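Local coordinates for putative XRE-family transcriptional regulator (Rhodococcus sp., PDB 2OFY), which probably binds DNA through a helix-turn-helix domain of the XRE family and so is likely to act as a transcriptional regulator, at residues 12-16 with 77-81; 21-25 with 66-70. All blocks are in the same frame, centred on the assembly; numbering follows the deposited sequence.

Contact 1: residues 12-16 with 77-81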
loop_
_atom_site.group_PDB
_atom_site.type_symbol
_atom_site.label_atom_id
_atom_site.label_comp_id
_atom_site.label_asym_id
_atom_site.label_seq_id
_atom_site.Cartn_x
_atom_site.Cartn_y
_atom_site.Cartn_z
ATOM N N GLU A 12 6.977 12.674 -5.358
ATOM C CA GLU A 12 7.574 11.988 -6.500
ATOM C C GLU A 12 7.181 10.496 -6.525
ATOM O O GLU A 12 6.883 9.967 -7.603
ATOM C CB GLU A 12 9.084 12.165 -6.475
ATOM C CG GLU A 12 9.762 11.754 -7.760
ATOM C CD GLU A 12 11.258 12.032 -7.726
ATOM O OE1 GLU A 12 11.915 11.837 -6.672
ATOM O OE2 GLU A 12 11.765 12.488 -8.758
ATOM N N ARG A 13 7.167 9.819 -5.372
ATOM C CA ARG A 13 6.708 8.409 -5.354
ATOM C C ARG A 13 5.273 8.235 -5.830
ATOM O O ARG A 13 4.937 7.290 -6.559
ATOM C CB ARG A 13 6.770 7.834 -3.931
ATOM C CG ARG A 13 8.135 7.641 -3.385
ATOM C CD ARG A 13 8.007 6.744 -2.138
ATOM N NE ARG A 13 9.253 6.734 -1.399
ATOM C CZ ARG A 13 9.483 7.455 -0.309
ATOM N NH1 ARG A 13 8.540 8.249 0.202
ATOM N NH2 ARG A 13 10.663 7.390 0.265
ATOM N N GLY A 14 4.407 9.141 -5.379
ATOM C CA GLY A 14 2.990 9.147 -5.784
ATOM C C GLY A 14 2.904 9.306 -7.287
ATOM O O GLY A 14 2.134 8.633 -7.964
ATOM N N GLN A 15 3.658 10.270 -7.828
ATOM C CA GLN A 15 3.667 10.505 -9.297
ATOM C C GLN A 15 4.183 9.298 -10.074
ATOM O O GLN A 15 3.570 8.900 -11.074
ATOM C CB GLN A 15 4.507 11.746 -9.583
ATOM C CG GLN A 15 3.635 12.947 -9.125
ATOM C CD GLN A 15 4.382 14.260 -9.141
ATOM O OE1 GLN A 15 5.638 14.285 -9.218
ATOM N NE2 GLN A 15 3.613 15.381 -9.087
ATOM N N ARG A 16 5.295 8.706 -9.638
ATOM C CA ARG A 16 5.777 7.483 -10.303
ATOM C C ARG A 16 4.759 6.363 -10.300
ATOM O O ARG A 16 4.585 5.661 -11.286
ATOM C CB ARG A 16 7.034 6.951 -9.564
ATOM C CG ARG A 16 8.168 7.871 -9.716
ATOM C CD ARG A 16 9.305 7.143 -9.063
ATOM N NE ARG A 16 10.299 8.034 -8.623
ATOM C CZ ARG A 16 11.234 7.693 -7.743
ATOM N NH1 ARG A 16 11.251 6.455 -7.223
ATOM N NH2 ARG A 16 12.134 8.585 -7.406
ATOM N N VAL A 77 10.140 0.300 -8.175
ATOM C CA VAL A 77 10.620 1.612 -8.687
ATOM C C VAL A 77 10.965 2.670 -7.675
ATOM O O VAL A 77 11.444 3.733 -8.059
ATOM C CB VAL A 77 9.657 2.275 -9.722
ATOM C CG1 VAL A 77 9.413 1.338 -10.895
ATOM C CG2 VAL A 77 8.353 2.744 -9.048
ATOM N N VAL A 78 10.661 2.419 -6.386
ATOM C CA VAL A 78 10.927 3.392 -5.330
ATOM C C VAL A 78 11.863 2.913 -4.224
ATOM O O VAL A 78 12.057 1.702 -4.018
ATOM C CB VAL A 78 9.650 3.832 -4.634
ATOM C CG1 VAL A 78 8.804 4.650 -5.560
ATOM C CG2 VAL A 78 8.883 2.578 -4.105
ATOM N N THR A 79 12.363 3.912 -3.500
ATOM C CA THR A 79 13.190 3.741 -2.307
ATOM C C THR A 79 12.477 4.207 -1.049
ATOM O O THR A 79 11.742 5.211 -1.048
ATOM C CB THR A 79 14.466 4.532 -2.404
ATOM O OG1 THR A 79 14.161 5.937 -2.466
ATOM C CG2 THR A 79 15.222 4.133 -3.640
ATOM N N PHE A 80 12.719 3.457 0.026
ATOM C CA PHE A 80 12.194 3.765 1.333
ATOM C C PHE A 80 13.383 3.775 2.232
ATOM O O PHE A 80 14.312 2.985 2.019
ATOM C CB PHE A 80 11.236 2.668 1.809
ATOM C CG PHE A 80 10.178 2.295 0.793
ATOM C CD1 PHE A 80 9.211 3.219 0.405
ATOM C CD2 PHE A 80 10.165 1.041 0.224
ATOM C CE1 PHE A 80 8.246 2.874 -0.482
ATOM C CE2 PHE A 80 9.232 0.696 -0.639
ATOM C CZ PHE A 80 8.275 1.610 -1.056
ATOM N N GLY A 81 13.330 4.669 3.221
ATOM C CA GLY A 81 14.250 4.680 4.340
ATOM C C GLY A 81 15.486 5.489 4.016
ATOM O O GLY A 81 15.516 6.206 2.998
#
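Two hydrogen bonds from one guanidinium to one carbonyl hold this contact together. Arg-13 NE lies 2.9 Å and Arg-13 NH2 2.8 Å from Thr-79 O, a forked arrangement in which both donors on one side of the group converge on a backbone oxygen in a segment without regular helix or strand. Arginine suits the place because its long, nearly extended chain crosses from the helix to the loop and presents the edge of its planar end to the carbonyl. Phe-80 CD1 lies over one face of that guanidinium, 4.0 Å from Arg-13 NE.

One turn on, Arg-16 brings its NH1 to 2.9 Å from Val-77 O, while its NH2 makes a weak hydrogen bond of 3.3 Å to Glu-12 OE1, part of an i to i+4 salt bridge along the helix. Apolar packing accompanies these bonds: Arg-13 CG meets Val-78 CG1 at 3.8 Å, and Arg-16 CB lies 4.4 Å from Val-77 CG2. Val-78 CG1 is also 3.5 Å from the charged end of Arg-16, at NH1. Val-78, compact and apolar, fits the gap between the two arginines.

The contact ties the first half of helix 8-25 to the extended segment that follows helix 71-75, at the surface of the chain but beside the second subunit, whose Phe-58 packs on Arg-13 and Val-78 and whose Arg-65 hydrogen-bonds Val-78 O.

Contact 2: residues 21-25 with 66-70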
loop_
_atom_site.group_PDB
_atom_site.type_symbol
_atom_site.label_atom_id
_atom_site.label_comp_id
_atom_site.label_asym_id
_atom_site.label_seq_id
_atom_site.Cartn_x
_atom_site.Cartn_y
_atom_site.Cartn_z
ATOM N N LEU A 21 0.791 2.892 -13.131
ATOM C CA LEU A 21 -0.595 2.394 -13.217
ATOM C C LEU A 21 -1.206 2.840 -14.567
ATOM O O LEU A 21 -1.906 2.068 -15.244
ATOM C CB LEU A 21 -1.444 2.914 -12.055
ATOM C CG LEU A 21 -0.981 2.263 -10.736
ATOM C CD1 LEU A 21 -1.754 2.874 -9.578
ATOM C CD2 LEU A 21 -1.141 0.731 -10.776
ATOM N N ARG A 22 -0.946 4.089 -14.951
ATOM C CA ARG A 22 -1.476 4.568 -16.241
ATOM C C ARG A 22 -0.908 3.734 -17.412
ATOM O O ARG A 22 -1.666 3.324 -18.283
ATOM C CB ARG A 22 -1.183 6.088 -16.423
ATOM C CG ARG A 22 -1.557 6.683 -17.823
ATOM C CD ARG A 22 -2.958 6.445 -18.089
ATOM N NE ARG A 22 -3.389 6.771 -19.461
ATOM C CZ ARG A 22 -3.666 5.854 -20.372
ATOM N NH1 ARG A 22 -3.482 4.563 -20.109
ATOM N NH2 ARG A 22 -4.095 6.249 -21.560
ATOM N N SER A 23 0.397 3.494 -17.397
ATOM C CA SER A 23 1.035 2.718 -18.472
ATOM C C SER A 23 0.471 1.305 -18.458
ATOM O O SER A 23 0.213 0.722 -19.529
ATOM C CB SER A 23 2.550 2.668 -18.253
ATOM O OG SER A 23 3.086 3.965 -18.489
ATOM N N ALA A 24 0.273 0.721 -17.267
ATOM C CA ALA A 24 -0.294 -0.651 -17.179
ATOM C C ALA A 24 -1.733 -0.721 -17.706
ATOM O O ALA A 24 -2.131 -1.685 -18.386
ATOM C CB ALA A 24 -0.214 -1.231 -15.795
ATOM N N ARG A 25 -2.481 0.348 -17.493
ATOM C CA ARG A 25 -3.851 0.408 -18.019
ATOM C C ARG A 25 -3.809 0.422 -19.561
ATOM O O ARG A 25 -4.606 -0.274 -20.209
ATOM C CB ARG A 25 -4.595 1.600 -17.445
ATOM C CG ARG A 25 -6.038 1.669 -17.991
ATOM C CD ARG A 25 -6.878 2.655 -17.214
ATOM N NE ARG A 25 -6.383 4.033 -17.270
ATOM C CZ ARG A 25 -6.575 4.886 -18.291
ATOM N NH1 ARG A 25 -7.192 4.520 -19.459
ATOM N NH2 ARG A 25 -6.130 6.137 -18.160
ATOM N N VAL A 66 -6.680 -5.756 -11.047
ATOM C CA VAL A 66 -7.474 -5.577 -12.273
ATOM C C VAL A 66 -6.527 -5.515 -13.480
ATOM O O VAL A 66 -6.852 -6.062 -14.568
ATOM C CB VAL A 66 -8.386 -4.323 -12.195
ATOM C CG1 VAL A 66 -9.038 -3.986 -13.572
ATOM C CG2 VAL A 66 -9.502 -4.485 -11.065
ATOM N N LEU A 67 -5.365 -4.873 -13.288
ATOM C CA LEU A 67 -4.381 -4.673 -14.363
ATOM C C LEU A 67 -3.393 -5.820 -14.516
ATOM O O LEU A 67 -2.470 -5.729 -15.355
ATOM C CB LEU A 67 -3.624 -3.348 -14.167
ATOM C CG LEU A 67 -4.521 -2.119 -14.068
ATOM C CD1 LEU A 67 -3.599 -0.949 -13.706
ATOM C CD2 LEU A 67 -5.219 -1.867 -15.448
ATOM N N ASP A 68 -3.596 -6.907 -13.745
ATOM C CA ASP A 68 -2.661 -8.034 -13.703
ATOM C C ASP A 68 -1.242 -7.585 -13.503
ATOM O O ASP A 68 -0.302 -8.054 -14.181
ATOM C CB ASP A 68 -2.735 -8.875 -14.955
ATOM C CG ASP A 68 -3.244 -10.236 -14.662
ATOM O OD1 ASP A 68 -2.398 -11.162 -14.588
ATOM O OD2 ASP A 68 -4.479 -10.366 -14.464
ATOM N N LEU A 69 -1.104 -6.701 -12.538
ATOM C CA LEU A 69 0.174 -6.069 -12.280
ATOM C C LEU A 69 0.620 -6.533 -10.882
ATOM O O LEU A 69 -0.195 -6.575 -9.969
ATOM C CB LEU A 69 -0.076 -4.569 -12.395
ATOM C CG LEU A 69 1.015 -3.572 -12.174
ATOM C CD1 LEU A 69 2.078 -3.714 -13.275
ATOM C CD2 LEU A 69 0.434 -2.107 -12.095
ATOM N N SER A 70 1.874 -6.982 -10.739
ATOM C CA SER A 70 2.370 -7.394 -9.422
ATOM C C SER A 70 2.769 -6.175 -8.595
ATOM O O SER A 70 3.486 -5.305 -9.090
ATOM C CB SER A 70 3.601 -8.313 -9.565
ATOM O OG SER A 70 4.351 -8.397 -8.350
#
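Leucine methyls do most of the work here, and their rotamers help set which of them meet. Leu-67 takes the common mt conformation, which spreads its two methyls over the last turn of the helix: CD1 reaches Ala-24 CB at 4.0 Å and Leu-21 O at 3.8 Å, while CD2 lies 3.7 Å from Arg-25 CA. Leu-69 instead adopts tp, and this brings its CD2 to 3.5 Å from Leu-21 CD2 and 3.9 Å from Ala-24 CB. Leu-21, also mt, starts sideways from the helix, yet its CD2 meets both loop leucines, with Leu-67 CD1 at 4.2 Å. Alanine suits position 24 because its single methyl fills the space facing the loop while letting both leucines approach the helix closely.

Arg-25 contributes its backbone and the base of its side chain, Arg-25 CB being 4.0 Å from Leu-67 CD2. Trans chi1 and chi2 extend the chain and a p chi3 bends its end, so that the guanidinium lies away from the loop; there NE forms a salt bridge with Glu-48 OE2 and NH1 hydrogen-bonds Met-28 O.

Between the two leucines, Asp-68 has positive phi in a Schellman motif that ends helix 57-66; the turn takes the chain out of the helix and lets Leu-69, like Leu-67, point toward helix 8-25. Ser-70 then serves as N-cap of helix 71-75. The contact thus seats the connection between helices 57-66 and 71-75 against the C-terminal end of helix 8-25, with Leu-21 also touching Ile-47 of helix 41-48 and Arg-25 packing on helix 30-37, within the helix-turn-helix bundle.

Both contacts use helix 8-25, contact 1 in its first half and contact 2 at its C-terminal end, with centres about 17 Å apart and nearest atoms about 5 Å apart. Their loop segments flank helix 71-75, so the short helix is held to the long one before and after it. Contact 1 is a surface contact, where Arg-13 hydrogen-bonds a loop carbonyl and the second subunit lies alongside. Contact 2 is partly buried and has no hydrogen bond between its segments; leucine and alanine methyls meet among the helices of a helix-turn-helix domain, probably DNA-binding, and Arg-25 directs its charge to Glu-48, outside the two segments.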